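Local coordinates for protein glutathione S-transferase (Pseudomonas fluorescens, PDB 3M3M) that probably catalyses transfer of glutathione to electrophilic substrates, and binds glutathione in a pocket where its thioredoxin-like domain meets its helical domain, at residues H104-A109 and L164-T168; F99-H104 and A138-M142; W96-E100 and I159-L164. All coordinates share one frame; numbering follows the deposited sequence.

Contact 1: residues H104-A109 and L164-T168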
loop_
_atom_site.group_PDB
_atom_site.type_symbol
_atom_site.label_atom_id
_atom_site.label_comp_id
_atom_site.label_asym_id
_atom_site.label_seq_id
_atom_site.Cartn_x
_atom_site.Cartn_y
_atom_site.Cartn_z
ATOM N N HIS A 104 9.418 1.331 -5.261
ATOM C CA HIS A 104 9.046 0.077 -4.600
ATOM C C HIS A 104 7.811 -0.565 -5.290
ATOM O O HIS A 104 7.928 -1.582 -5.911
ATOM C CB HIS A 104 8.753 0.406 -3.135
ATOM C CG HIS A 104 8.351 -0.742 -2.272
ATOM N ND1 HIS A 104 7.043 -1.137 -2.127
ATOM C CD2 HIS A 104 9.074 -1.525 -1.452
ATOM C CE1 HIS A 104 6.985 -2.139 -1.280
ATOM N NE2 HIS A 104 8.204 -2.407 -0.871
ATOM N N GLU A 105 6.672 0.126 -5.215
ATOM C CA GLU A 105 5.444 -0.422 -5.805
ATOM C C GLU A 105 5.625 -0.975 -7.279
ATOM O O GLU A 105 5.232 -2.107 -7.580
ATOM C CB GLU A 105 4.244 0.593 -5.644
ATOM C CG GLU A 105 2.870 -0.056 -5.717
ATOM C CD GLU A 105 2.318 -0.204 -7.090
ATOM O OE1 GLU A 105 3.086 -0.056 -8.111
ATOM O OE2 GLU A 105 1.080 -0.525 -7.216
ATOM N N PRO A 106 6.259 -0.209 -8.214
ATOM C CA PRO A 106 6.304 -0.732 -9.586
ATOM C C PRO A 106 7.122 -1.996 -9.720
ATOM O O PRO A 106 7.032 -2.628 -10.799
ATOM C CB PRO A 106 7.072 0.374 -10.334
ATOM C CG PRO A 106 6.733 1.676 -9.558
ATOM C CD PRO A 106 6.827 1.150 -8.134
ATOM N N TYR A 107 7.909 -2.360 -8.712
ATOM C CA TYR A 107 8.725 -3.609 -8.799
ATOM C C TYR A 107 8.055 -4.709 -7.962
ATOM O O TYR A 107 7.870 -5.803 -8.426
ATOM C CB TYR A 107 10.176 -3.339 -8.312
ATOM C CG TYR A 107 10.681 -2.095 -9.077
ATOM C CD1 TYR A 107 10.658 -2.093 -10.446
ATOM C CD2 TYR A 107 11.002 -0.912 -8.420
ATOM C CE1 TYR A 107 11.059 -0.972 -11.229
ATOM C CE2 TYR A 107 11.369 0.234 -9.163
ATOM C CZ TYR A 107 11.381 0.187 -10.570
ATOM O OH TYR A 107 11.731 1.293 -11.374
ATOM N N ILE A 108 7.692 -4.396 -6.704
ATOM C CA ILE A 108 7.108 -5.401 -5.800
ATOM C C ILE A 108 5.727 -5.735 -6.301
ATOM O O ILE A 108 5.442 -6.906 -6.488
ATOM C CB ILE A 108 7.084 -4.986 -4.317
ATOM C CG1 ILE A 108 8.499 -4.470 -3.855
ATOM C CG2 ILE A 108 6.419 -6.100 -3.452
ATOM C CD1 ILE A 108 9.594 -5.521 -3.839
ATOM N N ALA A 109 4.901 -4.745 -6.581
ATOM C CA ALA A 109 3.510 -5.034 -6.959
ATOM C C ALA A 109 3.452 -5.705 -8.340
ATOM O O ALA A 109 2.655 -6.625 -8.530
ATOM C CB ALA A 109 2.622 -3.734 -7.006
ATOM N N LEU A 164 4.080 1.137 2.916
ATOM C CA LEU A 164 5.081 0.119 2.521
ATOM C C LEU A 164 4.715 -1.313 2.973
ATOM O O LEU A 164 5.175 -2.290 2.327
ATOM C CB LEU A 164 6.491 0.522 2.993
ATOM C CG LEU A 164 7.017 1.645 2.033
ATOM C CD1 LEU A 164 7.984 2.515 2.611
ATOM C CD2 LEU A 164 7.571 1.030 0.775
ATOM N N TYR A 165 3.890 -1.468 4.032
ATOM C CA TYR A 165 3.549 -2.810 4.482
ATOM C C TYR A 165 2.653 -3.484 3.473
ATOM O O TYR A 165 2.750 -4.710 3.304
ATOM C CB TYR A 165 2.800 -2.698 5.805
ATOM C CG TYR A 165 2.382 -4.039 6.378
ATOM C CD1 TYR A 165 3.338 -4.852 7.104
ATOM C CD2 TYR A 165 1.089 -4.505 6.175
ATOM C CE1 TYR A 165 2.958 -6.099 7.591
ATOM C CE2 TYR A 165 0.724 -5.809 6.654
ATOM C CZ TYR A 165 1.667 -6.553 7.313
ATOM O OH TYR A 165 1.271 -7.828 7.778
ATOM N N ALA A 166 1.799 -2.685 2.802
ATOM C CA ALA A 166 0.733 -3.293 1.991
ATOM C C ALA A 166 1.291 -4.275 0.956
ATOM O O ALA A 166 0.776 -5.404 0.882
ATOM C CB ALA A 166 -0.159 -2.186 1.301
ATOM N N TYR A 167 2.288 -3.890 0.145
ATOM C CA TYR A 167 2.825 -4.859 -0.739
ATOM C C TYR A 167 4.035 -5.593 -0.117
ATOM O O TYR A 167 4.318 -6.711 -0.560
ATOM C CB TYR A 167 3.321 -4.170 -2.047
ATOM C CG TYR A 167 2.107 -3.919 -2.959
ATOM C CD1 TYR A 167 1.522 -4.996 -3.668
ATOM C CD2 TYR A 167 1.667 -2.619 -3.153
ATOM C CE1 TYR A 167 0.392 -4.740 -4.542
ATOM C CE2 TYR A 167 0.596 -2.348 -4.053
ATOM C CZ TYR A 167 -0.010 -3.402 -4.739
ATOM O OH TYR A 167 -1.148 -3.109 -5.580
ATOM N N THR A 168 4.763 -4.939 0.765
ATOM C CA THR A 168 5.951 -5.711 1.244
ATOM C C THR A 168 5.503 -7.033 1.932
ATOM O O THR A 168 6.168 -8.042 1.765
ATOM C CB THR A 168 6.807 -4.892 2.193
ATOM O OG1 THR A 168 7.241 -3.677 1.536
ATOM C CG2 THR A 168 8.105 -5.684 2.599
#

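Contact 2: residues F99-H104 and A138-M142. With GSH (glutathione), chain B.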
loop_
_atom_site.group_PDB
_atom_site.type_symbol
_atom_site.label_atom_id
_atom_site.label_comp_id
_atom_site.label_asym_id
_atom_site.label_seq_id
_atom_site.Cartn_x
_atom_site.Cartn_y
_atom_site.Cartn_z
ATOM N N PHE A 99 8.693 7.563 -2.091
ATOM C CA PHE A 99 9.609 6.460 -2.369
ATOM C C PHE A 99 8.840 5.179 -2.658
ATOM O O PHE A 99 9.158 4.425 -3.579
ATOM C CB PHE A 99 10.507 6.230 -1.112
ATOM C CG PHE A 99 11.191 4.846 -1.033
ATOM C CD1 PHE A 99 12.456 4.602 -1.590
ATOM C CD2 PHE A 99 10.524 3.781 -0.292
ATOM C CE1 PHE A 99 13.066 3.273 -1.482
ATOM C CE2 PHE A 99 11.164 2.537 -0.140
ATOM C CZ PHE A 99 12.379 2.283 -0.709
ATOM N N GLU A 100 7.755 4.968 -1.902
ATOM C CA GLU A 100 6.971 3.716 -2.161
ATOM C C GLU A 100 6.312 3.697 -3.578
ATOM O O GLU A 100 6.395 2.630 -4.316
ATOM C CB GLU A 100 5.858 3.551 -1.106
ATOM C CG GLU A 100 5.012 2.277 -1.337
ATOM C CD GLU A 100 3.666 2.544 -2.061
ATOM O OE1 GLU A 100 3.179 3.681 -2.060
ATOM O OE2 GLU A 100 3.037 1.582 -2.508
ATOM N N GLN A 101 5.806 4.859 -4.021
ATOM C CA GLN A 101 5.154 4.938 -5.320
ATOM C C GLN A 101 6.219 4.899 -6.495
ATOM O O GLN A 101 5.894 4.373 -7.571
ATOM C CB GLN A 101 4.316 6.247 -5.383
ATOM C CG GLN A 101 3.034 6.119 -4.540
ATOM C CD GLN A 101 2.028 5.127 -5.174
ATOM O OE1 GLN A 101 1.599 4.079 -4.527
ATOM N NE2 GLN A 101 1.625 5.404 -6.386
ATOM N N TYR A 102 7.464 5.369 -6.245
ATOM C CA TYR A 102 8.417 5.556 -7.366
ATOM C C TYR A 102 9.412 4.372 -7.445
ATOM O O TYR A 102 9.727 3.843 -8.525
ATOM C CB TYR A 102 9.188 6.892 -7.191
ATOM C CG TYR A 102 9.916 7.195 -8.483
ATOM C CD1 TYR A 102 9.227 7.834 -9.507
ATOM C CD2 TYR A 102 11.242 6.767 -8.695
ATOM C CE1 TYR A 102 9.810 8.083 -10.767
ATOM C CE2 TYR A 102 11.848 7.037 -9.960
ATOM C CZ TYR A 102 11.104 7.710 -10.956
ATOM O OH TYR A 102 11.676 7.925 -12.222
ATOM N N SER A 103 9.857 3.915 -6.280
ATOM C CA SER A 103 10.987 2.992 -6.166
ATOM C C SER A 103 10.629 1.585 -5.729
ATOM O O SER A 103 11.492 0.741 -5.737
ATOM C CB SER A 103 12.021 3.588 -5.157
ATOM O OG SER A 103 12.641 4.756 -5.786
ATOM N N HIS A 104 9.418 1.331 -5.261
ATOM C CA HIS A 104 9.046 0.077 -4.600
ATOM C C HIS A 104 7.811 -0.565 -5.290
ATOM O O HIS A 104 7.928 -1.582 -5.911
ATOM C CB HIS A 104 8.753 0.406 -3.135
ATOM C CG HIS A 104 8.351 -0.742 -2.272
ATOM N ND1 HIS A 104 7.043 -1.137 -2.127
ATOM C CD2 HIS A 104 9.074 -1.525 -1.452
ATOM C CE1 HIS A 104 6.985 -2.139 -1.280
ATOM N NE2 HIS A 104 8.204 -2.407 -0.871
ATOM N N ALA A 138 15.074 -1.511 -3.433
ATOM C CA ALA A 138 14.171 -0.783 -2.502
ATOM C C ALA A 138 14.099 -1.487 -1.129
ATOM O O ALA A 138 14.097 -0.823 -0.080
ATOM C CB ALA A 138 12.740 -0.701 -3.143
ATOM N N LEU A 139 14.007 -2.828 -1.117
ATOM C CA LEU A 139 13.972 -3.530 0.186
ATOM C C LEU A 139 15.292 -3.312 0.956
ATOM O O LEU A 139 15.242 -3.138 2.183
ATOM C CB LEU A 139 13.730 -5.043 -0.054
ATOM C CG LEU A 139 12.365 -5.362 -0.749
ATOM C CD1 LEU A 139 12.318 -6.894 -1.164
ATOM C CD2 LEU A 139 11.228 -5.033 0.257
ATOM N N ASP A 140 16.400 -3.142 0.201
ATOM C CA ASP A 140 17.647 -2.847 0.868
ATOM C C ASP A 140 17.631 -1.509 1.562
ATOM O O ASP A 140 18.101 -1.364 2.702
ATOM C CB ASP A 140 18.835 -2.834 -0.128
ATOM C CG ASP A 140 19.204 -4.198 -0.666
ATOM O OD1 ASP A 140 18.773 -5.272 -0.112
ATOM O OD2 ASP A 140 19.861 -4.195 -1.745
ATOM N N VAL A 141 17.041 -0.493 0.924
ATOM C CA VAL A 141 16.860 0.808 1.620
ATOM C C VAL A 141 16.058 0.707 2.940
ATOM O O VAL A 141 16.434 1.291 3.982
ATOM C CB VAL A 141 16.172 1.829 0.661
ATOM C CG1 VAL A 141 15.869 3.143 1.420
ATOM C CG2 VAL A 141 17.101 2.086 -0.598
HETATM N N MSE A 142 14.925 -0.033 2.856
HETATM C CA MSE A 142 14.072 -0.199 4.019
HETATM C C MSE A 142 14.862 -0.967 5.127
HETATM O O MSE A 142 14.686 -0.638 6.291
HETATM C CB MSE A 142 12.803 -1.037 3.607
HETATM C CG MSE A 142 11.887 -0.147 2.757
HETATM SE SE MSE A 142 10.439 -1.395 2.125
HETATM C CE MSE A 142 9.668 -1.804 3.976
HETATM N N1 GSH B . -0.713 5.435 -7.710
HETATM C CA1 GSH B . -2.032 4.716 -7.503
HETATM C C1 GSH B . -2.369 4.550 -6.018
HETATM O O11 GSH B . -3.591 4.597 -5.691
HETATM O O12 GSH B . -1.427 4.318 -5.212
HETATM C CB1 GSH B . -1.860 3.331 -8.207
HETATM C CG1 GSH B . -3.148 2.596 -8.007
HETATM C CD1 GSH B . -3.228 1.376 -8.948
HETATM O OE1 GSH B . -2.180 1.066 -9.808
HETATM N N2 GSH B . -4.334 0.573 -8.956
HETATM C CA2 GSH B . -4.392 -0.589 -9.841
HETATM C C2 GSH B . -5.429 -0.305 -10.838
HETATM O O2 GSH B . -6.527 0.321 -10.427
HETATM C CB2 GSH B . -4.791 -1.798 -8.953
HETATM S SG2 GSH B . -3.459 -2.154 -7.668
HETATM N N3 GSH B . -5.253 -0.646 -12.104
HETATM C CA3 GSH B . -6.369 -0.411 -13.036
HETATM C C3 GSH B . -5.914 0.086 -14.397
HETATM O O31 GSH B . -6.674 -0.030 -15.407
HETATM O O32 GSH B . -4.810 0.645 -14.497
#

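Contact 3: residues W96-E100 and I159-L164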
loop_
_atom_site.group_PDB
_atom_site.type_symbol
_atom_site.label_atom_id
_atom_site.label_comp_id
_atom_site.label_asym_id
_atom_site.label_seq_id
_atom_site.Cartn_x
_atom_site.Cartn_y
_atom_site.Cartn_z
ATOM N N TRP A 96 8.890 8.592 2.597
ATOM C CA TRP A 96 8.726 7.175 2.428
ATOM C C TRP A 96 7.518 6.844 1.490
ATOM O O TRP A 96 7.574 5.854 0.785
ATOM C CB TRP A 96 8.561 6.486 3.823
ATOM C CG TRP A 96 9.855 6.424 4.513
ATOM C CD1 TRP A 96 10.238 7.244 5.546
ATOM C CD2 TRP A 96 11.002 5.671 4.129
ATOM N NE1 TRP A 96 11.565 7.029 5.881
ATOM C CE2 TRP A 96 12.050 6.026 5.057
ATOM C CE3 TRP A 96 11.239 4.661 3.154
ATOM C CZ2 TRP A 96 13.328 5.470 4.989
ATOM C CZ3 TRP A 96 12.552 4.110 3.094
ATOM C CH2 TRP A 96 13.556 4.514 4.034
ATOM N N GLN A 97 6.464 7.631 1.563
ATOM C CA GLN A 97 5.334 7.394 0.639
ATOM C C GLN A 97 5.680 7.679 -0.853
ATOM O O GLN A 97 5.218 6.895 -1.689
ATOM C CB GLN A 97 4.123 8.190 1.053
ATOM C CG GLN A 97 3.527 7.745 2.474
ATOM C CD GLN A 97 2.243 8.431 2.711
ATOM O OE1 GLN A 97 2.167 9.662 2.579
ATOM N NE2 GLN A 97 1.201 7.648 3.036
ATOM N N PHE A 98 6.386 8.766 -1.195
ATOM C CA PHE A 98 6.751 8.973 -2.596
ATOM C C PHE A 98 7.738 7.891 -2.988
ATOM O O PHE A 98 7.695 7.404 -4.119
ATOM C CB PHE A 98 7.301 10.408 -2.728
ATOM C CG PHE A 98 6.215 11.430 -2.644
ATOM C CD1 PHE A 98 5.256 11.454 -3.650
ATOM C CD2 PHE A 98 6.149 12.365 -1.595
ATOM C CE1 PHE A 98 4.202 12.395 -3.608
ATOM C CE2 PHE A 98 5.143 13.290 -1.514
ATOM C CZ PHE A 98 4.143 13.303 -2.535
ATOM N N PHE A 99 8.693 7.563 -2.091
ATOM C CA PHE A 99 9.609 6.460 -2.369
ATOM C C PHE A 99 8.840 5.179 -2.658
ATOM O O PHE A 99 9.158 4.425 -3.579
ATOM C CB PHE A 99 10.507 6.230 -1.112
ATOM C CG PHE A 99 11.191 4.846 -1.033
ATOM C CD1 PHE A 99 12.456 4.602 -1.590
ATOM C CD2 PHE A 99 10.524 3.781 -0.292
ATOM C CE1 PHE A 99 13.066 3.273 -1.482
ATOM C CE2 PHE A 99 11.164 2.537 -0.140
ATOM C CZ PHE A 99 12.379 2.283 -0.709
ATOM N N GLU A 100 7.755 4.968 -1.902
ATOM C CA GLU A 100 6.971 3.716 -2.161
ATOM C C GLU A 100 6.312 3.697 -3.578
ATOM O O GLU A 100 6.395 2.630 -4.316
ATOM C CB GLU A 100 5.858 3.551 -1.106
ATOM C CG GLU A 100 5.012 2.277 -1.337
ATOM C CD GLU A 100 3.666 2.544 -2.061
ATOM O OE1 GLU A 100 3.179 3.681 -2.060
ATOM O OE2 GLU A 100 3.037 1.582 -2.508
ATOM N N ILE A 159 1.574 6.397 8.530
ATOM C CA ILE A 159 1.085 5.980 7.215
ATOM C C ILE A 159 2.235 5.695 6.265
ATOM O O ILE A 159 1.992 5.158 5.218
ATOM C CB ILE A 159 0.146 7.090 6.575
ATOM C CG1 ILE A 159 0.824 8.487 6.511
ATOM C CG2 ILE A 159 -1.137 7.177 7.493
ATOM C CD1 ILE A 159 -0.174 9.565 5.872
ATOM N N ALA A 160 3.477 6.051 6.624
ATOM C CA ALA A 160 4.601 5.528 5.765
ATOM C C ALA A 160 4.718 4.019 5.926
ATOM O O ALA A 160 4.945 3.319 4.946
ATOM C CB ALA A 160 5.955 6.150 6.183
ATOM N N ASP A 161 4.614 3.513 7.151
ATOM C CA ASP A 161 4.677 2.030 7.344
ATOM C C ASP A 161 3.495 1.378 6.660
ATOM O O ASP A 161 3.653 0.339 6.072
ATOM C CB ASP A 161 4.617 1.759 8.873
ATOM C CG ASP A 161 5.781 2.453 9.626
ATOM O OD1 ASP A 161 6.959 2.108 9.427
ATOM O OD2 ASP A 161 5.485 3.372 10.392
ATOM N N ILE A 162 2.290 1.933 6.849
ATOM C CA ILE A 162 1.079 1.362 6.233
ATOM C C ILE A 162 1.307 1.311 4.678
ATOM O O ILE A 162 1.075 0.244 4.015
ATOM C CB ILE A 162 -0.125 2.158 6.544
ATOM C CG1 ILE A 162 -0.460 2.031 8.083
ATOM C CG2 ILE A 162 -1.332 1.653 5.668
ATOM C CD1 ILE A 162 -1.469 3.058 8.555
ATOM N N ALA A 163 1.771 2.410 4.114
ATOM C CA ALA A 163 2.004 2.448 2.636
ATOM C C ALA A 163 2.957 1.318 2.190
ATOM O O ALA A 163 2.770 0.663 1.125
ATOM C CB ALA A 163 2.544 3.854 2.266
ATOM N N LEU A 164 4.080 1.137 2.916
ATOM C CA LEU A 164 5.081 0.119 2.521
ATOM C C LEU A 164 4.715 -1.313 2.973
ATOM O O LEU A 164 5.175 -2.290 2.327
ATOM C CB LEU A 164 6.491 0.522 2.993
ATOM C CG LEU A 164 7.017 1.645 2.033
ATOM C CD1 LEU A 164 7.984 2.515 2.611
ATOM C CD2 LEU A 164 7.571 1.030 0.775
#

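Contact 1: residues H104-A109 and L164-T168
L164 and Y167, about one helical turn apart on 159-168, meet H104, I108 and A109 within the all-helical C-terminal domain of the glutathione S-transferase fold. Here 159-168 packs beside 87-117, the two short segments running nearly the same way at 22°. L164 leads with one methyl: CD2 stands over the H104 imidazole, 3.6 Å from the centroid of that ring and almost on its normal, a CH-pi contact. I108 CG1, from the histidine's own helix, covers the opposite face, so the ring is sandwiched between two aliphatic groups. H104 can present itself this way because CG lies anti to the backbone N (chi1 -180°), which sends the imidazole across to the neighbouring helix.

Y167 comes next and packs against three residues of 104-109. Its CB meets I108 CG2 at 3.9 Å, while A109 CB lies over one face of the phenol ring, 3.5 Å from the ring centroid and displaced toward the rim. E105 approaches from another direction: its CG touches Y167 CE2 at 3.6 Å, with the carboxylate plane nearly perpendicular to the ring. Y167 also belongs to the glutathione pocket: it contacts the bound ligand, and its OH has a weak hydrogen bond to N14.

T168 closes the segment at the rim of the histidine. H104 NE2 donates to T168 OG1 at 2.9 Å, but the bond is weak, with an N-H...O angle of only 123°. The hydroxyl hands its own proton back along the helix, T168 OG1 to L164 O at 2.6 Å, and T168 N reaches that same oxygen from the opposite face of the carbonyl plane.

Contact 2: residues F99-H104 and A138-M142
The F99 ring meets A138 edge-on, its CZ pointing at A138 O, 3.6 Å away and near the ring plane. V141 and M142 flank the same ring obliquely: F99 CE1 touches V141 CG1 and F99 CE2 touches M142 CG, both at 4.0 Å. CG anti to the backbone N (chi1 160°) carries the phenyl toward 138-142, where its CZ edge leads. H104 turns another side of its imidazole here. A138 CB and L139 CD2 lie near the plane of that ring, at its edge, whereas the selenium of selenomethionine M142 approaches obliquely, SE to H104 CD2 3.8 Å. In this helical bundle of the C-terminal domain, segments 99-104 and 138-142, on helices 87-117 and 125-146, run in broadly opposed directions, 137° between them. A wider pi-type turn at 100-104 interrupts the regular winding of 87-117, and within it S103 O lies just 3.2 Å from A138 CB, a tight fit. Q101, on the same turn, faces the glutamyl end of glutathione; with an alanine here, the ligand's amino and carboxylate groups would probably lose a polar neighbour. The F99 ring also stacks edge-to-face with W96 of its own helix.

Contact 3: residues W96-E100 and I159-L164
L164 lies between W96, F99 and E100, using both of its methyl branches, where 96-100 and 159-164 run side by side in the C-terminal helical bundle of the glutathione S-transferase fold. Their axes are 9.0 Å apart and only 14° from parallel, a spacing helped by two small residues, A160 and A163. L164 CD1 approaches W96 CE3 obliquely at 3.9 Å. The CD2 branch lies against the aliphatic part of E100, 3.5 Å from E100 CG, and meets F99 CE2 at the edge of the phenyl ring. A turn earlier A160 CB touches W96 CB at 3.5 Å; A163, next to L164, packs its CB on Q97 CG at 4.0 Å.

Q97 reaches over the start of the partner helix on a chain extended beyond CG. Its NE2 makes a weak hydrogen bond to I159 O, 3.4 Å and bent to 131°, while I159 CG1 lies 3.6 Å from Q97 NE2.

Farther out, polar residues fix these side chains. Q97 OE1 is hydrogen-bonded to N74, which lies on helix 69-77. The chain of E100 bends at chi2 (-99°), so that its aliphatic part lies on L164 while the buried carboxylate finds its polar partners outside the two segments: OE2 forms a salt bridge with K17 and OE1 a hydrogen bond with N70, a sodium ligand. S158 and D161 are placed as in the N-capping box of glutathione S-transferases: D161 OD2 is bonded to S158 N, and S158 OG to A160 N, while D161 OD1 takes both L152 N and W187 NE1.

In the fold
Helix 87-117 runs through all three contacts. Contacts 1 and 3 set it against successive turns of 159-168 and share L164; contact 2 sets it against 125-146. Their centres are 8 to 9 Å apart, and they touch directly: E105 N lies 2.7 Å from E100 O, a probable hydrogen bond, V141 CG1 is 3.7 Å from W96 CH2, and M142 SE is 4.0 Å from L164 CD2. The glutathione pocket borders this core: Y167 of contact 1 lies about 3 Å from the ligand by nearest side-chain atoms, Q101 of contact 2 also lines it, and the E100 side chain is about 6 Å from glutathione and about 5 Å from the sodium ion.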